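Local coordinates for fructokinase (Xylella fastidiosa Temecula1, PDB 3LJS), which probably phosphorylates fructose at the expense of ATP, as a sugar kinase of the PfkB (ribokinase-like) family, at residues Ile15-Gln20 with Leu92-Leu97; Gly261-Gly266 with Ala300-Leu305. One frame throughout, in Å; residues are numbered along the deposited sequence.

Contact 1: residues Ile15-Gln20 with Leu92-Leu97; sequences IDMLAQ and LAFVAL
Met17 and Phe94 meet at the middle of a parallel strand pair, 15-19 with 92-97, the central pair of the four-stranded lid sheet of this ribokinase-like fold. The strands run in step at an angle of 23°, and four backbone hydrogen bonds join them: Ala93 N to Ile15 O, Met17 N to Ala93 O, Val95 N to Met17 O and Ala19 N to Val95 O. The straightest has an N-H...O angle of 172° between Val95 N and Met17 O.

The crowded face carries Ile15, Leu92, Met17 and Phe94. Met17, here selenomethionine, has CG anti to its carbonyl carbon (chi1 -72°), which sets that methylene over one face of the Phe94 ring, 4.1 Å from CG to the ring centroid, as a CH-pi contact displaced toward the rim. Met17 CB also touches the ring, 3.4 Å from Phe94 CD1, and the two side chains lie side by side, pointing the same way. Beside them, Leu92 CD2 comes 3.7 Å from Ile15 CB. Helix 63-75 of the same chain covers Ile15, while the second subunit packs on Met17, Leu92 and Phe94, its Phe64 edge-to-face against Phe94, in keeping with the lid-to-lid dimers of this family.

The other face, with Asp16, Ala93, Leu18 and Val95, is looser. Leu18 stays 4.6 Å at its closest from the other strand, leaning on Cys34 and Gln310 instead, and partly exposed Asp16 suits a position nearer solvent, its OD1 3.6 Å from Ala93 CB. At the far end, although the strands stand slightly wider, the methyls of Ala19 and Ala96 meet at 3.4 Å from CB to CB, closer than usual van der Waals contact.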
loop_
_atom_site.group_PDB
_atom_site.type_symbol
_atom_site.label_atom_id
_atom_site.label_comp_id
_atom_site.label_asym_id
_atom_site.label_seq_id
_atom_site.Cartn_x
_atom_site.Cartn_y
_atom_site.Cartn_z
ATOM N N ILE B 15 -1.966 3.838 8.451
ATOM C CA ILE B 15 -3.324 3.971 7.943
ATOM C C ILE B 15 -4.043 2.633 7.905
ATOM O O ILE B 15 -3.534 1.662 7.340
ATOM C CB ILE B 15 -3.333 4.550 6.506
ATOM C CG1 ILE B 15 -2.678 5.932 6.490
ATOM C CG2 ILE B 15 -4.755 4.621 5.977
ATOM C CD1 ILE B 15 -3.387 6.966 7.331
ATOM N N ASP B 16 -5.214 2.575 8.532
ATOM C CA ASP B 16 -6.022 1.364 8.496
ATOM C C ASP B 16 -6.979 1.621 7.336
ATOM O O ASP B 16 -7.741 2.592 7.369
ATOM C CB ASP B 16 -6.844 1.176 9.781
ATOM C CG ASP B 16 -5.994 0.788 10.985
ATOM O OD1 ASP B 16 -5.080 -0.046 10.837
ATOM O OD2 ASP B 16 -6.261 1.305 12.089
HETATM N N MSE B 17 -6.921 0.778 6.307
HETATM C CA MSE B 17 -7.800 0.915 5.147
HETATM C C MSE B 17 -8.916 -0.114 5.287
HETATM O O MSE B 17 -8.709 -1.307 5.060
HETATM C CB MSE B 17 -7.018 0.681 3.852
HETATM C CG MSE B 17 -6.060 1.799 3.493
HETATM SE SE MSE B 17 -6.966 3.413 2.913
HETATM C CE MSE B 17 -7.094 3.002 1.040
ATOM N N LEU B 18 -10.098 0.368 5.664
ATOM C CA LEU B 18 -11.264 -0.476 5.902
ATOM C C LEU B 18 -12.072 -0.816 4.658
ATOM O O LEU B 18 -12.762 0.034 4.102
ATOM C CB LEU B 18 -12.172 0.202 6.935
ATOM C CG LEU B 18 -11.773 0.158 8.417
ATOM C CD1 LEU B 18 -10.283 0.346 8.596
ATOM C CD2 LEU B 18 -12.551 1.228 9.171
ATOM N N ALA B 19 -11.993 -2.071 4.234
ATOM C CA ALA B 19 -12.721 -2.523 3.056
ATOM C C ALA B 19 -14.214 -2.532 3.350
ATOM O O ALA B 19 -14.651 -3.128 4.333
ATOM C CB ALA B 19 -12.262 -3.923 2.656
ATOM N N GLN B 20 -14.987 -1.867 2.498
ATOM C CA GLN B 20 -16.434 -1.814 2.664
ATOM C C GLN B 20 -17.091 -2.913 1.841
ATOM O O GLN B 20 -16.567 -3.325 0.805
ATOM C CB GLN B 20 -16.982 -0.457 2.219
ATOM C CG GLN B 20 -16.468 0.722 3.021
ATOM C CD GLN B 20 -16.489 0.456 4.510
ATOM O OE1 GLN B 20 -15.545 -0.110 5.062
ATOM N NE2 GLN B 20 -17.574 0.851 5.168
ATOM N N LEU B 92 0.462 0.679 5.510
ATOM C CA LEU B 92 -0.972 0.529 5.311
ATOM C C LEU B 92 -1.401 -0.825 5.849
ATOM O O LEU B 92 -0.699 -1.825 5.684
ATOM C CB LEU B 92 -1.335 0.604 3.820
ATOM C CG LEU B 92 -0.960 1.850 3.022
ATOM C CD1 LEU B 92 -1.356 1.632 1.556
ATOM C CD2 LEU B 92 -1.657 3.079 3.595
ATOM N N ALA B 93 -2.557 -0.848 6.498
ATOM C CA ALA B 93 -3.108 -2.077 7.042
ATOM C C ALA B 93 -4.509 -2.217 6.464
ATOM O O ALA B 93 -5.436 -1.524 6.885
ATOM C CB ALA B 93 -3.169 -2.004 8.567
ATOM N N PHE B 94 -4.656 -3.091 5.475
ATOM C CA PHE B 94 -5.951 -3.310 4.850
ATOM C C PHE B 94 -6.750 -4.312 5.671
ATOM O O PHE B 94 -6.255 -5.389 6.007
ATOM C CB PHE B 94 -5.764 -3.813 3.415
ATOM C CG PHE B 94 -5.408 -2.730 2.439
ATOM C CD1 PHE B 94 -6.404 -1.972 1.834
ATOM C CD2 PHE B 94 -4.078 -2.440 2.152
ATOM C CE1 PHE B 94 -6.088 -0.941 0.958
ATOM C CE2 PHE B 94 -3.745 -1.412 1.281
ATOM C CZ PHE B 94 -4.757 -0.655 0.679
ATOM N N VAL B 95 -7.983 -3.944 6.006
ATOM C CA VAL B 95 -8.850 -4.807 6.796
ATOM C C VAL B 95 -10.095 -5.169 5.988
ATOM O O VAL B 95 -10.789 -4.290 5.466
ATOM C CB VAL B 95 -9.293 -4.104 8.106
ATOM C CG1 VAL B 95 -10.119 -5.055 8.954
ATOM C CG2 VAL B 95 -8.074 -3.623 8.880
ATOM N N ALA B 96 -10.371 -6.464 5.879
ATOM C CA ALA B 96 -11.533 -6.928 5.132
ATOM C C ALA B 96 -12.014 -8.275 5.647
ATOM O O ALA B 96 -11.818 -8.614 6.815
ATOM C CB ALA B 96 -11.190 -7.030 3.653
ATOM N N LEU B 97 -12.657 -9.034 4.766
ATOM C CA LEU B 97 -13.161 -10.358 5.109
ATOM C C LEU B 97 -12.915 -11.301 3.940
ATOM O O LEU B 97 -13.115 -10.933 2.783
ATOM C CB LEU B 97 -14.668 -10.322 5.388
ATOM C CG LEU B 97 -15.258 -9.276 6.334
ATOM C CD1 LEU B 97 -15.256 -7.910 5.660
ATOM C CD2 LEU B 97 -16.681 -9.675 6.689
#

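Contact 2: residues Gly261-Gly266 with Ala300-Leu305; sequences GDAFVG and AAVGAL
Ala304 N donates a 2.9 Å hydrogen bond to Ala300 O, closing the turn of helix 289-305 that brings Ala300 against Phe264 and Gly303 against Ala263. An equally short helical bond runs from Gly266 N to Asp262 O in the partner, helix 262-275, whose first turn follows Gly261 at the N-cap. Gly261 and Asp262 close an Ala-Ala-Gly-Asp sequence, the GAGD-like signature of PfkB kinases. The two helix segments cross at 144°, nearer antiparallel than perpendicular, with the beginning of one beside the end of the other.

Small residues allow their axes to approach to 7.2 Å. Ala263 turns its methyl toward the partner, with CB 4.0 Å from Gly303 CA; a methyl is small enough to sit against the bare glycine backbone at this axis distance. On one flank Val302 CG1, anti to its own backbone N (chi1 176°), reaches the other helix and lies 3.3 Å from Ala263 O. On the other, Phe264 has CG anti to the backbone N (chi1 176°), and its CD1 and CE1 approach Ala300 N and CA obliquely, CE1 standing 3.6 Å from Ala300 N. The alanine is slim enough to let the large ring in, and its CB adds a looser touch at CE1.

Gly261 is an ATP-binding residue, although no nucleotide is bound to this chain here, and the Phe264 side chain is about 4 Å from that of Lys195, another ATP-binding residue. Asp262 takes no part in the contact; its OD2 is hydrogen-bonded to Asn41 ND2. No hydrogen bond links the two segments, so between them the fit rests on shape and apolar contact.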
loop_
_atom_site.group_PDB
_atom_site.type_symbol
_atom_site.label_atom_id
_atom_site.label_comp_id
_atom_site.label_asym_id
_atom_site.label_seq_id
_atom_site.Cartn_x
_atom_site.Cartn_y
_atom_site.Cartn_z
ATOM N N GLY B 261 -8.144 -2.962 24.942
ATOM C CA GLY B 261 -7.173 -2.598 23.926
ATOM C C GLY B 261 -6.428 -1.298 24.166
ATOM O O GLY B 261 -6.133 -0.932 25.307
ATOM N N ASP B 262 -6.134 -0.584 23.085
ATOM C CA ASP B 262 -5.392 0.662 23.192
ATOM C C ASP B 262 -6.080 1.768 23.980
ATOM O O ASP B 262 -5.406 2.566 24.626
ATOM C CB ASP B 262 -5.015 1.174 21.804
ATOM C CG ASP B 262 -4.238 0.145 21.000
ATOM O OD1 ASP B 262 -3.445 -0.618 21.601
ATOM O OD2 ASP B 262 -4.416 0.108 19.772
ATOM N N ALA B 263 -7.410 1.821 23.935
ATOM C CA ALA B 263 -8.133 2.856 24.673
ATOM C C ALA B 263 -7.980 2.589 26.169
ATOM O O ALA B 263 -7.758 3.510 26.953
ATOM C CB ALA B 263 -9.611 2.866 24.274
ATOM N N PHE B 264 -8.102 1.319 26.552
ATOM C CA PHE B 264 -7.942 0.903 27.944
ATOM C C PHE B 264 -6.562 1.370 28.436
ATOM O O PHE B 264 -6.422 1.933 29.531
ATOM C CB PHE B 264 -8.035 -0.628 28.035
ATOM C CG PHE B 264 -7.783 -1.180 29.411
ATOM C CD1 PHE B 264 -8.842 -1.460 30.270
ATOM C CD2 PHE B 264 -6.486 -1.405 29.853
ATOM C CE1 PHE B 264 -8.611 -1.956 31.550
ATOM C CE2 PHE B 264 -6.244 -1.899 31.126
ATOM C CZ PHE B 264 -7.309 -2.176 31.980
ATOM N N VAL B 265 -5.542 1.130 27.616
ATOM C CA VAL B 265 -4.181 1.520 27.964
ATOM C C VAL B 265 -4.070 3.030 28.113
ATOM O O VAL B 265 -3.456 3.523 29.057
ATOM C CB VAL B 265 -3.175 1.039 26.909
ATOM C CG1 VAL B 265 -1.783 1.590 27.220
ATOM C CG2 VAL B 265 -3.136 -0.489 26.907
ATOM N N GLY B 266 -4.669 3.758 27.179
ATOM C CA GLY B 266 -4.636 5.206 27.246
ATOM C C GLY B 266 -5.288 5.664 28.540
ATOM O O GLY B 266 -4.777 6.549 29.225
ATOM N N ALA B 300 -11.002 0.633 32.268
ATOM C CA ALA B 300 -12.027 -0.219 31.667
ATOM C C ALA B 300 -13.165 0.638 31.116
ATOM O O ALA B 300 -13.733 0.334 30.063
ATOM C CB ALA B 300 -12.562 -1.203 32.700
ATOM N N ALA B 301 -13.497 1.713 31.828
ATOM C CA ALA B 301 -14.571 2.600 31.385
ATOM C C ALA B 301 -14.197 3.270 30.069
ATOM O O ALA B 301 -15.036 3.420 29.186
ATOM C CB ALA B 301 -14.860 3.653 32.451
ATOM N N VAL B 302 -12.936 3.679 29.939
ATOM C CA VAL B 302 -12.464 4.308 28.707
ATOM C C VAL B 302 -12.577 3.298 27.553
ATOM O O VAL B 302 -13.073 3.619 26.467
ATOM C CB VAL B 302 -10.979 4.757 28.840
ATOM C CG1 VAL B 302 -10.480 5.324 27.505
ATOM C CG2 VAL B 302 -10.845 5.815 29.939
ATOM N N GLY B 303 -12.116 2.075 27.800
ATOM C CA GLY B 303 -12.172 1.043 26.781
ATOM C C GLY B 303 -13.593 0.722 26.364
ATOM O O GLY B 303 -13.860 0.455 25.194
ATOM N N ALA B 304 -14.514 0.756 27.321
ATOM C CA ALA B 304 -15.911 0.455 27.041
ATOM C C ALA B 304 -16.597 1.540 26.210
ATOM O O ALA B 304 -17.508 1.248 25.432
ATOM C CB ALA B 304 -16.669 0.241 28.356
ATOM N N LEU B 305 -16.158 2.786 26.370
ATOM C CA LEU B 305 -16.757 3.905 25.643
ATOM C C LEU B 305 -16.153 4.157 24.269
ATOM O O LEU B 305 -16.796 4.770 23.411
ATOM C CB LEU B 305 -16.656 5.183 26.477
ATOM C CG LEU B 305 -17.564 5.281 27.709
ATOM C CD1 LEU B 305 -17.126 6.449 28.584
ATOM C CD2 LEU B 305 -19.010 5.451 27.258
#

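Contact 1 closes before contact 2 opens along the chain, and the two lie in different parts of one kinase, one in the small lid, the other in the large alpha/beta part. Their centres are 22 Å apart and their nearest atoms about 8 Å. Residues 15-20 and 92-97 belong to the sheet that meets the second subunit, whereas 261-266 and 300-305 are helical; the first of these helices packs on strand 162-166 of the nine-stranded main sheet. The chain after helix 289-305 bridges them, since Gln310 and Ala312 touch side chains of contact 1. Contact 2 holds the ATP-binding Gly261, whereas in contact 1 the side chain of Ala93 is still about 9 Å from that of the ATP-binding Arg170.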